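Local structure of hypothetical protein (Thermococcus kodakarensis, 2PBZ) at residues K81-L93 with A301-T312. The protein binds ATP and probably acts as a carbon-nitrogen-forming ligase, the PurP-type formate-dependent synthetase of IMP biosynthesis. Residues are numbered along the deposited sequence; the frame is centred on the assembly and turned at random.
Sequences KAKARFFGNRRFL and AEEEDRLEEVVT
With CG anti to the backbone N (chi1 -173°), Arg90 sends its chain obliquely across Thr312, and a bend at chi3 (91°) turns the guanidinium so that the methyl of Thr312 lies over one face, offset toward the rim. In Thr312, chi1 -77° sets OG1 beside the backbone N and leaves CG2 anti to it, and the two side chains meet where Arg90 CB lies 3.4 Å from Thr312 CG2. Farther along the same chain, Arg90 CD sits 3.3 Å above the Phe86 ring plane, offset toward the rim, and its NH2 is hydrogen-bonded to Glu80 O in helix 76-80. Cut back to alanine, this position would probably lose the chain that lies across the Thr312 methyl and over the Phe86 ring, and Glu80 O would lose this donor. The backbones are joined by a single beta bridge between Phe87 and Val311: Thr312 N donates to Phe86 O (2.9 Å) in the carbonyl plane, and Gly88 N donates to Val310 O (2.6 Å). Val310 O also lies over one face of the Phe87 ring, offset to the rim, while Phe87 CE1 approaches Val310 CB at 4.2 Å; Ile294 and Leu298 of helix 290-302 extend this apolar patch. Beyond the bridge, Asn89 OD1 accepts from Arg90 N (2.6 Å) and from Arg91 N (2.7 Å), the latter bond closing an Asx turn, so two main-chain N-H groups hold OD1. The last modelled residues, 310-312, are thus tied to the loop after helix 76-80 by main-chain hydrogen bonds and side-chain packing, with no salt bridge crossing the join.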
ATOM      1  N   LYS A  81      24.511 -11.397 -27.254  1.00 63.36           N
ATOM      2  CA  LYS A  81      24.740 -11.691 -28.663  1.00 63.06           C
ATOM      3  C   LYS A  81      23.412 -11.946 -29.376  1.00 63.04           C
ATOM      4  O   LYS A  81      23.396 -12.355 -30.545  1.00 63.88           O
ATOM      5  CB  LYS A  81      25.643 -12.916 -28.820  1.00 62.73           C
ATOM      6  CG  LYS A  81      24.965 -14.213 -28.478  1.00 63.59           C
ATOM      7  CD  LYS A  81      25.934 -15.379 -28.453  1.00 64.72           C
ATOM      8  CE  LYS A  81      25.236 -16.644 -27.956  1.00 66.22           C
ATOM      9  NZ  LYS A  81      26.208 -17.696 -27.528  1.00 68.23           N
ATOM     10  N   ALA A  82      22.302 -11.716 -28.670  1.00 61.80           N
ATOM     11  CA  ALA A  82      20.975 -11.919 -29.241  1.00 59.58           C
ATOM     12  C   ALA A  82      20.745 -11.042 -30.476  1.00 58.72           C
ATOM     13  O   ALA A  82      21.327  -9.966 -30.613  1.00 57.83           O
ATOM     14  CB  ALA A  82      19.894 -11.645 -28.192  1.00 59.00           C
ATOM     15  N   LYS A  83      19.867 -11.519 -31.353  1.00 58.20           N
ATOM     16  CA  LYS A  83      19.536 -10.827 -32.587  1.00 58.66           C
ATOM     17  C   LYS A  83      18.440  -9.776 -32.403  1.00 58.80           C
ATOM     18  O   LYS A  83      18.435  -8.745 -33.083  1.00 59.23           O
ATOM     19  CB  LYS A  83      19.097 -11.855 -33.636  1.00 59.91           C
ATOM     20  CG  LYS A  83      19.489 -11.509 -35.055  1.00 61.94           C
ATOM     21  CD  LYS A  83      18.687 -12.310 -36.078  1.00 64.09           C
ATOM     22  CE  LYS A  83      17.238 -11.845 -36.104  1.00 65.67           C
ATOM     23  NZ  LYS A  83      16.465 -12.510 -37.185  1.00 66.50           N
ATOM     24  N   ALA A  84      17.514 -10.047 -31.487  1.00 58.35           N
ATOM     25  CA  ALA A  84      16.384  -9.156 -31.220  1.00 57.08           C
ATOM     26  C   ALA A  84      16.789  -7.715 -30.881  1.00 56.90           C
ATOM     27  O   ALA A  84      17.892  -7.455 -30.427  1.00 55.12           O
ATOM     28  CB  ALA A  84      15.520  -9.745 -30.107  1.00 56.59           C
ATOM     29  N   ARG A  85      15.859  -6.792 -31.086  1.00 57.76           N
ATOM     30  CA  ARG A  85      16.089  -5.370 -30.852  1.00 57.59           C
ATOM     31  C   ARG A  85      16.448  -4.887 -29.429  1.00 56.25           C
ATOM     32  O   ARG A  85      17.387  -4.115 -29.298  1.00 58.25           O
ATOM     33  CB  ARG A  85      14.893  -4.588 -31.376  1.00 61.33           C
ATOM     34  CG  ARG A  85      15.256  -3.220 -31.905  1.00 64.20           C
ATOM     35  CD  ARG A  85      14.575  -2.969 -33.252  1.00 67.89           C
ATOM     36  NE  ARG A  85      15.090  -1.743 -33.844  1.00 71.08           N
ATOM     37  CZ  ARG A  85      16.381  -1.522 -34.074  1.00 73.78           C
ATOM     38  NH1 ARG A  85      17.286  -2.450 -33.755  1.00 75.14           N
ATOM     39  NH2 ARG A  85      16.772  -0.376 -34.633  1.00 73.62           N
ATOM     40  N   PHE A  86      15.708  -5.306 -28.390  1.00 52.90           N
ATOM     41  CA  PHE A  86      15.972  -4.948 -26.962  1.00 49.21           C
ATOM     42  C   PHE A  86      15.946  -3.513 -26.460  1.00 48.01           C
ATOM     43  O   PHE A  86      16.699  -2.665 -26.925  1.00 48.01           O
ATOM     44  CB  PHE A  86      17.299  -5.533 -26.483  1.00 46.32           C
ATOM     45  CG  PHE A  86      17.207  -6.950 -25.995  1.00 44.59           C
ATOM     46  CD1 PHE A  86      16.934  -7.994 -26.878  1.00 45.11           C
ATOM     47  CD2 PHE A  86      17.412  -7.245 -24.654  1.00 41.82           C
ATOM     48  CE1 PHE A  86      16.866  -9.323 -26.419  1.00 44.96           C
ATOM     49  CE2 PHE A  86      17.349  -8.553 -24.187  1.00 40.92           C
ATOM     50  CZ  PHE A  86      17.077  -9.592 -25.063  1.00 42.66           C
ATOM     51  N   PHE A  87      15.115  -3.262 -25.451  1.00 47.91           N
ATOM     52  CA  PHE A  87      15.005  -1.923 -24.859  1.00 47.90           C
ATOM     53  C   PHE A  87      16.123  -1.588 -23.855  1.00 49.34           C
ATOM     54  O   PHE A  87      16.519  -2.437 -23.069  1.00 48.87           O
ATOM     55  CB  PHE A  87      13.666  -1.767 -24.144  1.00 44.35           C
ATOM     56  CG  PHE A  87      13.438  -0.389 -23.602  1.00 43.47           C
ATOM     57  CD1 PHE A  87      12.960   0.626 -24.427  1.00 42.19           C
ATOM     58  CD2 PHE A  87      13.779  -0.077 -22.283  1.00 43.92           C
ATOM     59  CE1 PHE A  87      12.829   1.941 -23.950  1.00 41.76           C
ATOM     60  CE2 PHE A  87      13.654   1.226 -21.802  1.00 42.61           C
ATOM     61  CZ  PHE A  87      13.179   2.237 -22.638  1.00 41.31           C
ATOM     62  N   GLY A  88      16.618  -0.348 -23.905  1.00 50.91           N
ATOM     63  CA  GLY A  88      17.647   0.141 -22.988  1.00 52.26           C
ATOM     64  C   GLY A  88      18.918  -0.658 -22.740  1.00 53.29           C
ATOM     65  O   GLY A  88      18.929  -1.609 -21.960  1.00 55.12           O
ATOM     66  N   ASN A  89      20.011  -0.229 -23.355  1.00 53.99           N
ATOM     67  CA  ASN A  89      21.295  -0.914 -23.231  1.00 54.72           C
ATOM     68  C   ASN A  89      21.020  -2.400 -23.350  1.00 55.19           C
ATOM     69  O   ASN A  89      20.098  -2.788 -24.077  1.00 57.66           O
ATOM     70  CB  ASN A  89      21.989  -0.609 -21.913  1.00 53.77           C
ATOM     71  CG  ASN A  89      23.514  -0.808 -21.995  1.00 54.30           C
ATOM     72  OD1 ASN A  89      23.996  -1.860 -22.413  1.00 53.89           O
ATOM     73  ND2 ASN A  89      24.268   0.202 -21.589  1.00 53.49           N
ATOM     74  N   ARG A  90      21.789  -3.224 -22.650  1.00 53.97           N
ATOM     75  CA  ARG A  90      21.609  -4.668 -22.733  1.00 54.45           C
ATOM     76  C   ARG A  90      22.853  -5.301 -22.170  1.00 54.01           C
ATOM     77  O   ARG A  90      22.842  -6.437 -21.700  1.00 53.36           O
ATOM     78  CB  ARG A  90      21.419  -5.121 -24.191  1.00 56.29           C
ATOM     79  CG  ARG A  90      21.064  -6.597 -24.323  1.00 59.79           C
ATOM     80  CD  ARG A  90      20.602  -6.970 -25.726  1.00 64.18           C
ATOM     81  NE  ARG A  90      21.668  -7.413 -26.624  1.00 67.45           N
ATOM     82  CZ  ARG A  90      21.548  -7.426 -27.948  1.00 69.26           C
ATOM     83  NH1 ARG A  90      20.408  -7.012 -28.499  1.00 69.76           N
ATOM     84  NH2 ARG A  90      22.557  -7.841 -28.717  1.00 69.85           N
ATOM     85  N   ARG A  91      23.945  -4.551 -22.233  1.00 54.33           N
ATOM     86  CA  ARG A  91      25.196  -5.038 -21.696  1.00 54.99           C
ATOM     87  C   ARG A  91      25.154  -4.787 -20.198  1.00 54.84           C
ATOM     88  O   ARG A  91      25.900  -5.400 -19.429  1.00 55.48           O
ATOM     89  CB  ARG A  91      26.374  -4.316 -22.348  1.00 56.11           C
ATOM     90  CG  ARG A  91      26.925  -5.044 -23.589  1.00 56.93           C
ATOM     91  CD  ARG A  91      26.495  -4.387 -24.879  1.00 56.19           C
ATOM     92  NE  ARG A  91      26.813  -2.966 -24.865  1.00 57.71           N
ATOM     93  CZ  ARG A  91      26.296  -2.085 -25.714  1.00 59.79           C
ATOM     94  NH1 ARG A  91      25.441  -2.484 -26.659  1.00 60.20           N
ATOM     95  NH2 ARG A  91      26.601  -0.800 -25.594  1.00 60.62           N
ATOM     96  N   PHE A  92      24.251  -3.893 -19.802  1.00 53.76           N
ATOM     97  CA  PHE A  92      24.045  -3.522 -18.406  1.00 52.56           C
ATOM     98  C   PHE A  92      23.398  -4.641 -17.592  1.00 50.88           C
ATOM     99  O   PHE A  92      23.753  -4.872 -16.446  1.00 50.34           O
ATOM    100  CB  PHE A  92      23.180  -2.258 -18.364  1.00 52.19           C
ATOM    101  CG  PHE A  92      22.822  -1.792 -16.975  1.00 53.70           C
ATOM    102  CD1 PHE A  92      23.777  -1.755 -15.957  1.00 53.80           C
ATOM    103  CD2 PHE A  92      21.537  -1.324 -16.702  1.00 53.84           C
ATOM    104  CE1 PHE A  92      23.449  -1.251 -14.684  1.00 53.57           C
ATOM    105  CE2 PHE A  92      21.206  -0.822 -15.440  1.00 53.53           C
ATOM    106  CZ  PHE A  92      22.161  -0.785 -14.429  1.00 53.80           C
ATOM    107  N   LEU A  93      22.453  -5.340 -18.203  1.00 49.77           N
ATOM    108  CA  LEU A  93      21.745  -6.417 -17.542  1.00 49.94           C
ATOM    109  C   LEU A  93      22.601  -7.366 -16.705  1.00 51.21           C
ATOM    110  O   LEU A  93      22.114  -7.934 -15.728  1.00 53.29           O
ATOM    111  CB  LEU A  93      20.971  -7.230 -18.578  1.00 48.84           C
ATOM    112  CG  LEU A  93      19.973  -6.442 -19.430  1.00 46.66           C
ATOM    113  CD1 LEU A  93      19.599  -7.255 -20.656  1.00 44.47           C
ATOM    114  CD2 LEU A  93      18.752  -6.084 -18.596  1.00 45.22           C
ATOM    115  N   ALA A 301      10.715   8.418 -28.438  1.00 59.52           N
ATOM    116  CA  ALA A 301      11.813   8.210 -29.359  1.00 61.46           C
ATOM    117  C   ALA A 301      11.287   8.075 -30.797  1.00 63.55           C
ATOM    118  O   ALA A 301      11.860   8.631 -31.730  1.00 64.63           O
ATOM    119  CB  ALA A 301      12.598   6.970 -28.953  1.00 59.94           C
ATOM    120  N   GLU A 302      10.189   7.347 -30.964  1.00 64.85           N
ATOM    121  CA  GLU A 302       9.582   7.151 -32.275  1.00 66.32           C
ATOM    122  C   GLU A 302       9.263   8.481 -32.934  1.00 66.60           C
ATOM    123  O   GLU A 302       9.685   8.756 -34.067  1.00 66.57           O
ATOM    124  CB  GLU A 302       8.274   6.383 -32.138  1.00 68.38           C
ATOM    125  CG  GLU A 302       8.429   5.011 -31.571  1.00 71.57           C
ATOM    126  CD  GLU A 302       9.056   4.061 -32.560  1.00 73.56           C
ATOM    127  OE1 GLU A 302      10.151   4.395 -33.093  1.00 75.25           O
ATOM    128  OE2 GLU A 302       8.449   2.989 -32.800  1.00 72.48           O
ATOM    129  N   GLU A 303       8.505   9.297 -32.211  1.00 66.66           N
ATOM    130  CA  GLU A 303       8.074  10.574 -32.714  1.00 67.69           C
ATOM    131  C   GLU A 303       9.215  11.540 -32.979  1.00 68.49           C
ATOM    132  O   GLU A 303       8.988  12.618 -33.530  1.00 68.97           O
ATOM    133  CB  GLU A 303       7.081  11.189 -31.730  1.00 68.07           C
ATOM    134  CG  GLU A 303       6.009  10.220 -31.287  1.00 68.45           C
ATOM    135  CD  GLU A 303       5.164  10.755 -30.151  1.00 69.68           C
ATOM    136  OE1 GLU A 303       5.746  11.180 -29.117  1.00 69.87           O
ATOM    137  OE2 GLU A 303       3.915  10.739 -30.286  1.00 70.36           O
ATOM    138  N   GLU A 304      10.436  11.165 -32.610  1.00 69.09           N
ATOM    139  CA  GLU A 304      11.576  12.061 -32.817  1.00 70.78           C
ATOM    140  C   GLU A 304      12.742  11.397 -33.557  1.00 71.94           C
ATOM    141  O   GLU A 304      13.873  11.895 -33.569  1.00 72.09           O
ATOM    142  CB  GLU A 304      12.030  12.607 -31.464  1.00 70.38           C
ATOM    143  CG  GLU A 304      10.931  13.382 -30.751  1.00 69.93           C
ATOM    144  CD  GLU A 304      11.093  13.396 -29.241  1.00 70.12           C
ATOM    145  OE1 GLU A 304      12.165  13.834 -28.751  1.00 69.68           O
ATOM    146  OE2 GLU A 304      10.135  12.970 -28.547  1.00 68.94           O
ATOM    147  N   ASP A 305      12.452  10.266 -34.180  1.00 73.00           N
ATOM    148  CA  ASP A 305      13.456   9.544 -34.937  1.00 73.41           C
ATOM    149  C   ASP A 305      14.666   9.187 -34.077  1.00 72.64           C
ATOM    150  O   ASP A 305      15.697   8.757 -34.603  1.00 72.22           O
ATOM    151  CB  ASP A 305      13.896  10.376 -36.150  1.00 75.05           C
ATOM    152  CG  ASP A 305      14.519   9.530 -37.255  1.00 77.11           C
ATOM    153  OD1 ASP A 305      15.038  10.114 -38.230  1.00 77.87           O
ATOM    154  OD2 ASP A 305      14.484   8.286 -37.156  1.00 77.83           O
ATOM    155  N   ARG A 306      14.557   9.375 -32.761  1.00 72.28           N
ATOM    156  CA  ARG A 306      15.658   9.010 -31.872  1.00 72.13           C
ATOM    157  C   ARG A 306      15.613   7.490 -31.978  1.00 71.76           C
ATOM    158  O   ARG A 306      16.078   6.919 -32.957  1.00 73.32           O
ATOM    159  CB  ARG A 306      15.374   9.438 -30.432  1.00 72.44           C
ATOM    160  CG  ARG A 306      16.381  10.399 -29.830  1.00 72.70           C
ATOM    161  CD  ARG A 306      16.103  11.854 -30.217  1.00 72.91           C
ATOM    162  NE  ARG A 306      15.711  12.680 -29.073  1.00 72.73           N
ATOM    163  CZ  ARG A 306      16.440  12.853 -27.970  1.00 72.59           C
ATOM    164  NH1 ARG A 306      17.624  12.256 -27.839  1.00 72.05           N
ATOM    165  NH2 ARG A 306      15.980  13.620 -26.989  1.00 71.92           N
ATOM    166  N   LEU A 307      15.024   6.838 -30.985  1.00 70.17           N
ATOM    167  CA  LEU A 307      14.866   5.384 -30.990  1.00 67.93           C
ATOM    168  C   LEU A 307      16.150   4.572 -31.111  1.00 66.55           C
ATOM    169  O   LEU A 307      16.138   3.345 -30.976  1.00 65.54           O
ATOM    170  CB  LEU A 307      13.880   4.976 -32.099  1.00 67.28           C
ATOM    171  CG  LEU A 307      13.207   3.591 -32.050  1.00 66.72           C
ATOM    172  CD1 LEU A 307      14.048   2.561 -32.765  1.00 66.81           C
ATOM    173  CD2 LEU A 307      12.951   3.177 -30.590  1.00 65.15           C
ATOM    174  N   GLU A 308      17.267   5.234 -31.372  1.00 66.11           N
ATOM    175  CA  GLU A 308      18.519   4.488 -31.468  1.00 65.59           C
ATOM    176  C   GLU A 308      19.179   4.665 -30.117  1.00 62.71           C
ATOM    177  O   GLU A 308      19.902   3.793 -29.636  1.00 61.69           O
ATOM    178  CB  GLU A 308      19.434   5.057 -32.557  1.00 68.46           C
ATOM    179  CG  GLU A 308      20.572   4.109 -32.951  1.00 73.41           C
ATOM    180  CD  GLU A 308      21.417   3.643 -31.759  1.00 76.87           C
ATOM    181  OE1 GLU A 308      22.176   4.475 -31.189  1.00 78.60           O
ATOM    182  OE2 GLU A 308      21.315   2.442 -31.388  1.00 78.64           O
ATOM    183  N   GLU A 309      18.888   5.809 -29.508  1.00 59.78           N
ATOM    184  CA  GLU A 309      19.431   6.164 -28.208  1.00 57.57           C
ATOM    185  C   GLU A 309      18.853   5.335 -27.057  1.00 56.20           C
ATOM    186  O   GLU A 309      19.408   5.343 -25.954  1.00 54.93           O
ATOM    187  CB  GLU A 309      19.172   7.643 -27.917  1.00 58.50           C
ATOM    188  CG  GLU A 309      19.667   8.614 -28.981  1.00 57.44           C
ATOM    189  CD  GLU A 309      19.444  10.065 -28.579  1.00 57.42           C
ATOM    190  OE1 GLU A 309      19.113  10.878 -29.463  1.00 57.64           O
ATOM    191  OE2 GLU A 309      19.607  10.393 -27.379  1.00 57.90           O
ATOM    192  N   VAL A 310      17.743   4.628 -27.301  1.00 54.82           N
ATOM    193  CA  VAL A 310      17.124   3.825 -26.247  1.00 51.64           C
ATOM    194  C   VAL A 310      17.078   2.323 -26.491  1.00 50.17           C
ATOM    195  O   VAL A 310      16.510   1.594 -25.678  1.00 49.78           O
ATOM    196  CB  VAL A 310      15.664   4.285 -25.932  1.00 50.55           C
ATOM    197  CG1 VAL A 310      15.637   5.771 -25.583  1.00 50.18           C
ATOM    198  CG2 VAL A 310      14.751   3.983 -27.103  1.00 49.72           C
ATOM    199  N   VAL A 311      17.658   1.843 -27.586  1.00 48.68           N
ATOM    200  CA  VAL A 311      17.618   0.408 -27.837  1.00 48.48           C
ATOM    201  C   VAL A 311      18.983  -0.213 -28.033  1.00 47.94           C
ATOM    202  O   VAL A 311      19.990   0.461 -27.965  1.00 48.25           O
ATOM    203  CB  VAL A 311      16.742   0.062 -29.065  1.00 48.27           C
ATOM    204  CG1 VAL A 311      15.328   0.567 -28.843  1.00 47.39           C
ATOM    205  CG2 VAL A 311      17.350   0.673 -30.331  1.00 48.76           C
ATOM    206  N   THR A 312      18.993  -1.513 -28.285  1.00 48.33           N
ATOM    207  CA  THR A 312      20.227  -2.247 -28.478  1.00 48.94           C
ATOM    208  C   THR A 312      20.070  -3.463 -29.396  1.00 49.61           C
ATOM    209  O   THR A 312      19.554  -4.503 -28.913  1.00 49.03           O
ATOM    210  CB  THR A 312      20.794  -2.682 -27.122  1.00 49.25           C
ATOM    211  OG1 THR A 312      21.402  -1.551 -26.502  1.00 51.27           O
ATOM    212  CG2 THR A 312      21.823  -3.811 -27.282  1.00 49.84           C
TER